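Local coordinates for protein alpha-glucosidase YIHQ (Escherichia coli, PDB 5AEG) that hydrolyses sulfoquinovosyl diacylglycerides and simple sulfoquinovosides, releasing sulfoquinovose for breakdown as a source of carbon and sulfur, at residues 518-532 / 551-565. Residues are numbered along the deposited sequence; the frame is centred on the assembly and turned at random.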
loop_
_atom_site.group_PDB
_atom_site.type_symbol
_atom_site.label_atom_id
_atom_site.label_comp_id
_atom_site.label_asym_id
_atom_site.label_seq_id
_atom_site.Cartn_x
_atom_site.Cartn_y
_atom_site.Cartn_z
ATOM N N LYS A 518 -9.483 -10.374 -22.811
ATOM C CA LYS A 518 -8.595 -9.527 -23.581
ATOM C C LYS A 518 -8.877 -8.054 -23.357
ATOM O O LYS A 518 -7.922 -7.289 -23.189
ATOM C CB LYS A 518 -8.779 -9.830 -25.065
ATOM C CG LYS A 518 -7.900 -9.025 -26.016
ATOM C CD LYS A 518 -8.031 -9.686 -27.403
ATOM C CE LYS A 518 -7.616 -8.731 -28.517
ATOM N NZ LYS A 518 -7.815 -9.438 -29.874
ATOM N N GLU A 519 -10.128 -7.659 -23.380
ATOM C CA GLU A 519 -10.490 -6.275 -23.197
ATOM C C GLU A 519 -9.959 -5.748 -21.843
ATOM O O GLU A 519 -9.402 -4.656 -21.797
ATOM C CB GLU A 519 -11.988 -6.068 -23.282
ATOM C CG GLU A 519 -12.434 -4.628 -23.195
ATOM C CD GLU A 519 -13.901 -4.457 -23.000
ATOM O OE1 GLU A 519 -14.604 -5.432 -23.088
ATOM O OE2 GLU A 519 -14.377 -3.308 -22.819
ATOM N N LEU A 520 -10.129 -6.519 -20.761
ATOM C CA LEU A 520 -9.588 -6.093 -19.415
ATOM C C LEU A 520 -8.070 -5.960 -19.441
ATOM O O LEU A 520 -7.530 -4.966 -18.957
ATOM C CB LEU A 520 -10.103 -7.025 -18.314
ATOM C CG LEU A 520 -9.674 -6.604 -16.901
ATOM C CD1 LEU A 520 -10.269 -5.221 -16.592
ATOM C CD2 LEU A 520 -10.198 -7.659 -15.897
ATOM N N LEU A 521 -7.351 -6.931 -20.030
ATOM C CA LEU A 521 -5.950 -6.853 -20.114
ATOM C C LEU A 521 -5.502 -5.572 -20.832
ATOM O O LEU A 521 -4.591 -4.915 -20.394
ATOM C CB LEU A 521 -5.345 -8.062 -20.860
ATOM C CG LEU A 521 -3.843 -8.171 -20.866
ATOM C CD1 LEU A 521 -3.286 -8.382 -19.429
ATOM C CD2 LEU A 521 -3.379 -9.355 -21.716
ATOM N N LEU A 522 -6.100 -5.271 -21.971
ATOM C CA LEU A 522 -5.701 -4.129 -22.792
ATOM C C LEU A 522 -6.043 -2.800 -22.143
ATOM O O LEU A 522 -5.205 -1.893 -22.156
ATOM C CB LEU A 522 -6.316 -4.221 -24.210
ATOM C CG LEU A 522 -5.948 -5.504 -24.984
ATOM C CD1 LEU A 522 -6.264 -5.328 -26.455
ATOM C CD2 LEU A 522 -4.548 -5.984 -24.856
ATOM N N ARG A 523 -7.206 -2.691 -21.529
ATOM C CA ARG A 523 -7.527 -1.485 -20.765
ATOM C C ARG A 523 -6.569 -1.294 -19.546
ATOM O O ARG A 523 -6.210 -0.174 -19.196
ATOM C CB ARG A 523 -8.935 -1.569 -20.273
ATOM C CG ARG A 523 -9.956 -1.269 -21.313
ATOM C CD ARG A 523 -9.952 0.145 -21.788
ATOM N NE ARG A 523 -11.231 0.405 -22.489
ATOM C CZ ARG A 523 -11.461 1.439 -23.306
ATOM N NH1 ARG A 523 -10.517 2.316 -23.517
ATOM N NH2 ARG A 523 -12.659 1.582 -23.892
ATOM N N TRP A 524 -6.155 -2.405 -18.906
ATOM C CA TRP A 524 -5.260 -2.308 -17.795
ATOM C C TRP A 524 -3.876 -1.911 -18.248
ATOM O O TRP A 524 -3.177 -1.137 -17.578
ATOM C CB TRP A 524 -5.206 -3.620 -16.980
ATOM C CG TRP A 524 -5.040 -3.445 -15.526
ATOM C CD1 TRP A 524 -4.057 -2.811 -14.863
ATOM C CD2 TRP A 524 -5.853 -4.052 -14.543
ATOM N NE1 TRP A 524 -4.209 -2.941 -13.496
ATOM C CE2 TRP A 524 -5.311 -3.688 -13.258
ATOM C CE3 TRP A 524 -6.966 -4.855 -14.616
ATOM C CZ2 TRP A 524 -5.865 -4.093 -12.070
ATOM C CZ3 TRP A 524 -7.573 -5.258 -13.395
ATOM C CH2 TRP A 524 -7.009 -4.859 -12.152
ATOM N N CYS A 525 -3.473 -2.410 -19.434
ATOM C CA CYS A 525 -2.214 -2.011 -20.016
ATOM C C CYS A 525 -2.236 -0.496 -20.271
ATOM O O CYS A 525 -1.240 0.172 -20.067
ATOM C CB CYS A 525 -1.952 -2.789 -21.330
ATOM S SG CYS A 525 -0.283 -2.489 -21.959
ATOM N N ASP A 526 -3.354 0.029 -20.775
ATOM C CA ASP A 526 -3.460 1.494 -21.022
ATOM C C ASP A 526 -3.248 2.322 -19.722
ATOM O O ASP A 526 -2.721 3.441 -19.745
ATOM C CB ASP A 526 -4.807 1.830 -21.588
ATOM C CG ASP A 526 -4.995 1.461 -23.073
ATOM O OD1 ASP A 526 -4.019 0.934 -23.684
ATOM O OD2 ASP A 526 -6.185 1.673 -23.522
ATOM N N PHE A 527 -3.770 1.800 -18.617
ATOM C CA PHE A 527 -3.647 2.451 -17.319
ATOM C C PHE A 527 -2.197 2.417 -16.850
ATOM O O PHE A 527 -1.582 3.466 -16.558
ATOM C CB PHE A 527 -4.621 1.725 -16.355
ATOM C CG PHE A 527 -4.465 2.063 -14.871
ATOM C CD1 PHE A 527 -4.038 3.275 -14.396
ATOM C CD2 PHE A 527 -4.821 1.077 -13.944
ATOM C CE1 PHE A 527 -3.975 3.498 -13.021
ATOM C CE2 PHE A 527 -4.870 1.350 -12.589
ATOM C CZ PHE A 527 -4.421 2.540 -12.111
ATOM N N SER A 528 -1.602 1.210 -16.815
ATOM C CA SER A 528 -0.284 1.037 -16.315
ATOM C C SER A 528 0.844 1.785 -17.058
ATOM O O SER A 528 1.858 2.162 -16.445
ATOM C CB SER A 528 0.071 -0.474 -16.134
ATOM O OG SER A 528 -0.779 -1.060 -15.145
ATOM N N ALA A 529 0.652 2.048 -18.329
ATOM C CA ALA A 529 1.598 2.858 -19.100
ATOM C C ALA A 529 1.670 4.308 -18.603
ATOM O O ALA A 529 2.627 5.000 -18.943
ATOM C CB ALA A 529 1.166 2.864 -20.571
ATOM N N PHE A 530 0.677 4.736 -17.814
ATOM C CA PHE A 530 0.671 6.030 -17.093
ATOM C C PHE A 530 0.884 5.962 -15.598
ATOM O O PHE A 530 0.196 6.630 -14.820
ATOM C CB PHE A 530 -0.585 6.805 -17.527
ATOM C CG PHE A 530 -0.510 7.191 -18.990
ATOM C CD1 PHE A 530 0.112 8.383 -19.367
ATOM C CD2 PHE A 530 -0.989 6.370 -19.965
ATOM C CE1 PHE A 530 0.197 8.786 -20.685
ATOM C CE2 PHE A 530 -0.873 6.736 -21.308
ATOM C CZ PHE A 530 -0.318 7.977 -21.669
ATOM N N THR A 531 1.784 5.048 -15.219
ATOM C CA THR A 531 2.192 4.824 -13.829
ATOM C C THR A 531 3.703 4.641 -13.865
ATOM O O THR A 531 4.290 4.548 -14.956
ATOM C CB THR A 531 1.505 3.602 -13.154
ATOM O OG1 THR A 531 2.023 2.411 -13.736
ATOM C CG2 THR A 531 0.057 3.664 -13.271
ATOM N N PRO A 532 4.384 4.596 -12.690
ATOM C CA PRO A 532 5.803 4.459 -12.814
ATOM C C PRO A 532 6.403 3.056 -13.105
ATOM O O PRO A 532 7.662 2.909 -13.197
ATOM C CB PRO A 532 6.358 4.995 -11.472
ATOM C CG PRO A 532 5.274 4.863 -10.531
ATOM C CD PRO A 532 3.973 5.064 -11.347
ATOM N N ASP A 551 -2.598 -13.140 -28.619
ATOM C CA ASP A 551 -2.794 -13.015 -30.106
ATOM C C ASP A 551 -2.015 -11.793 -30.581
ATOM O O ASP A 551 -1.409 -11.005 -29.739
ATOM C CB ASP A 551 -4.313 -13.049 -30.541
ATOM C CG ASP A 551 -5.132 -11.807 -30.137
ATOM O OD1 ASP A 551 -4.566 -10.776 -29.655
ATOM O OD2 ASP A 551 -6.378 -11.857 -30.309
ATOM N N ALA A 552 -2.006 -11.590 -31.886
ATOM C CA ALA A 552 -1.199 -10.505 -32.453
ATOM C C ALA A 552 -1.696 -9.145 -32.028
ATOM O O ALA A 552 -0.854 -8.228 -31.753
ATOM C CB ALA A 552 -1.169 -10.592 -34.017
ATOM N N GLU A 553 -3.004 -8.983 -31.941
ATOM C CA GLU A 553 -3.554 -7.694 -31.543
ATOM C C GLU A 553 -3.113 -7.335 -30.095
ATOM O O GLU A 553 -2.750 -6.192 -29.811
ATOM C CB GLU A 553 -5.060 -7.725 -31.630
ATOM C CG GLU A 553 -5.729 -6.413 -31.244
ATOM C CD GLU A 553 -7.258 -6.462 -31.235
ATOM O OE1 GLU A 553 -7.864 -7.541 -31.476
ATOM O OE2 GLU A 553 -7.844 -5.384 -30.998
ATOM N N THR A 554 -3.095 -8.327 -29.221
ATOM C CA THR A 554 -2.639 -8.112 -27.846
ATOM C C THR A 554 -1.195 -7.722 -27.828
ATOM O O THR A 554 -0.822 -6.772 -27.146
ATOM C CB THR A 554 -2.861 -9.405 -27.001
ATOM O OG1 THR A 554 -4.232 -9.760 -27.072
ATOM C CG2 THR A 554 -2.390 -9.197 -25.532
ATOM N N ILE A 555 -0.341 -8.461 -28.557
ATOM C CA ILE A 555 1.079 -8.185 -28.580
ATOM C C ILE A 555 1.345 -6.768 -29.163
ATOM O O ILE A 555 2.155 -6.000 -28.615
ATOM C CB ILE A 555 1.882 -9.289 -29.398
ATOM C CG1 ILE A 555 1.846 -10.642 -28.624
ATOM C CG2 ILE A 555 3.316 -8.882 -29.556
ATOM C CD1 ILE A 555 2.185 -11.856 -29.459
ATOM N N ALA A 556 0.670 -6.422 -30.275
ATOM C CA ALA A 556 0.911 -5.102 -30.860
ATOM C C ALA A 556 0.446 -3.983 -29.879
ATOM O O ALA A 556 0.933 -2.849 -29.894
ATOM C CB ALA A 556 0.150 -4.956 -32.184
ATOM N N HIS A 557 -0.625 -4.291 -29.134
ATOM C CA HIS A 557 -1.103 -3.368 -28.099
ATOM C C HIS A 557 -0.060 -3.102 -27.041
ATOM O O HIS A 557 0.240 -1.920 -26.752
ATOM C CB HIS A 557 -2.445 -3.813 -27.481
ATOM C CG HIS A 557 -3.008 -2.804 -26.559
ATOM N ND1 HIS A 557 -3.642 -1.667 -27.009
ATOM C CD2 HIS A 557 -2.889 -2.661 -25.213
ATOM C CE1 HIS A 557 -3.976 -0.927 -25.966
ATOM N NE2 HIS A 557 -3.513 -1.495 -24.887
ATOM N N PHE A 558 0.550 -4.151 -26.474
ATOM C CA PHE A 558 1.719 -4.014 -25.612
ATOM C C PHE A 558 2.876 -3.240 -26.295
ATOM O O PHE A 558 3.573 -2.420 -25.632
ATOM C CB PHE A 558 2.138 -5.418 -25.082
ATOM C CG PHE A 558 1.344 -5.855 -23.871
ATOM C CD1 PHE A 558 0.055 -6.391 -23.977
ATOM C CD2 PHE A 558 1.855 -5.562 -22.617
ATOM C CE1 PHE A 558 -0.661 -6.731 -22.840
ATOM C CE2 PHE A 558 1.150 -5.896 -21.498
ATOM C CZ PHE A 558 -0.108 -6.446 -21.609
ATOM N N ALA A 559 3.130 -3.528 -27.588
ATOM C CA ALA A 559 4.192 -2.783 -28.318
ATOM C C ALA A 559 3.867 -1.236 -28.279
ATOM O O ALA A 559 4.699 -0.464 -27.875
ATOM C CB ALA A 559 4.392 -3.294 -29.758
ATOM N N ARG A 560 2.642 -0.868 -28.578
ATOM C CA ARG A 560 2.227 0.545 -28.608
ATOM C C ARG A 560 2.328 1.192 -27.239
ATOM O O ARG A 560 2.951 2.233 -27.089
ATOM C CB ARG A 560 0.812 0.668 -29.155
ATOM C CG ARG A 560 0.133 2.075 -29.039
ATOM C CD ARG A 560 -1.395 2.041 -29.260
ATOM N NE ARG A 560 -2.004 3.350 -28.998
ATOM C CZ ARG A 560 -1.859 4.430 -29.780
ATOM N NH1 ARG A 560 -1.207 4.361 -30.922
ATOM N NH2 ARG A 560 -2.385 5.598 -29.438
ATOM N N MET A 561 1.800 0.523 -26.202
ATOM C CA MET A 561 1.755 1.180 -24.884
ATOM C C MET A 561 3.026 1.132 -24.155
ATOM O O MET A 561 3.313 2.076 -23.376
ATOM C CB MET A 561 0.557 0.654 -24.019
ATOM C CG MET A 561 -0.800 0.716 -24.722
ATOM S SD MET A 561 -1.187 2.277 -25.554
ATOM C CE MET A 561 -1.382 3.350 -24.137
ATOM N N THR A 562 3.860 0.105 -24.377
ATOM C CA THR A 562 5.212 0.172 -23.856
ATOM C C THR A 562 6.054 1.242 -24.547
ATOM O O THR A 562 6.963 1.785 -23.914
ATOM C CB THR A 562 5.974 -1.175 -23.842
ATOM O OG1 THR A 562 6.115 -1.695 -25.170
ATOM C CG2 THR A 562 5.201 -2.180 -23.006
ATOM N N THR A 563 5.759 1.523 -25.809
ATOM C CA THR A 563 6.454 2.648 -26.462
ATOM C C THR A 563 5.978 3.971 -25.876
ATOM O O THR A 563 6.771 4.853 -25.709
ATOM C CB THR A 563 6.247 2.596 -27.972
ATOM O OG1 THR A 563 6.750 1.362 -28.411
ATOM C CG2 THR A 563 7.018 3.639 -28.642
ATOM N N VAL A 564 4.698 4.081 -25.592
ATOM C CA VAL A 564 4.161 5.269 -24.849
ATOM C C VAL A 564 4.976 5.395 -23.573
ATOM O O VAL A 564 5.548 6.454 -23.286
ATOM C CB VAL A 564 2.665 5.181 -24.651
ATOM C CG1 VAL A 564 2.137 6.237 -23.697
ATOM C CG2 VAL A 564 1.937 5.252 -26.043
ATOM N N PHE A 565 5.024 4.319 -22.780
ATOM C CA PHE A 565 5.583 4.396 -21.449
ATOM C C PHE A 565 7.064 4.807 -21.535
ATOM O O PHE A 565 7.561 5.675 -20.766
ATOM C CB PHE A 565 5.432 2.988 -20.753
ATOM C CG PHE A 565 6.183 2.858 -19.473
ATOM C CD1 PHE A 565 5.686 3.445 -18.332
ATOM C CD2 PHE A 565 7.297 2.056 -19.388
ATOM C CE1 PHE A 565 6.345 3.273 -17.114
ATOM C CE2 PHE A 565 7.957 1.834 -18.198
ATOM C CZ PHE A 565 7.484 2.488 -17.032
#
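His-557 lies edge-on to Asp-526 and flat against Leu-522. CB of Leu-522 sits over one ring face, 4.1 Å from the centroid, a CH-pi contact. NE2 has two acceptors: Asp-526 OD1, at the ring edge and 2.8 Å away, and Leu-522 O at 3.2 Å; both bonds are weak, their N-H...acceptor angles of 119° and 127° showing a proton that points squarely at neither. The other carboxylate oxygen of Asp-526 takes the stronger bond, from the backbone N of Gly-656. One turn after Leu-522, Cys-525 places its sulfur over the face of Phe-558, SG lying 3.8 Å from the ring centroid, while Leu-521 CD2 meets the same ring at its edge. These side chains fill the seam between helices 518-528 and 552-565, whose N-to-C directions differ by only 11°, as expected for successive outer helices of a TIM barrel; the strand 534-536 between them touches Cys-525 and Phe-558 through Met-534 and Thr-536. At the N-terminal end, Lys-518, with CG anti to the backbone N and an extended chain, carries NZ into salt bridges with Asp-551 OD2 (2.8 Å, on its syn lone pair) and Glu-553 OE1, a three-residue network. OD1 of Asp-551 caps its own helix, accepting from Thr-554 N at 2.9 Å and, from above the carboxylate plane, from Thr-554 OG1. At the other end Phe-565 turns its ring edge to the carbonyls of Ala-529 and Thr-531, CE1 coming within 3.2 Å of Thr-531 O; the buried Ala-529 O has no hydrogen-bond donor.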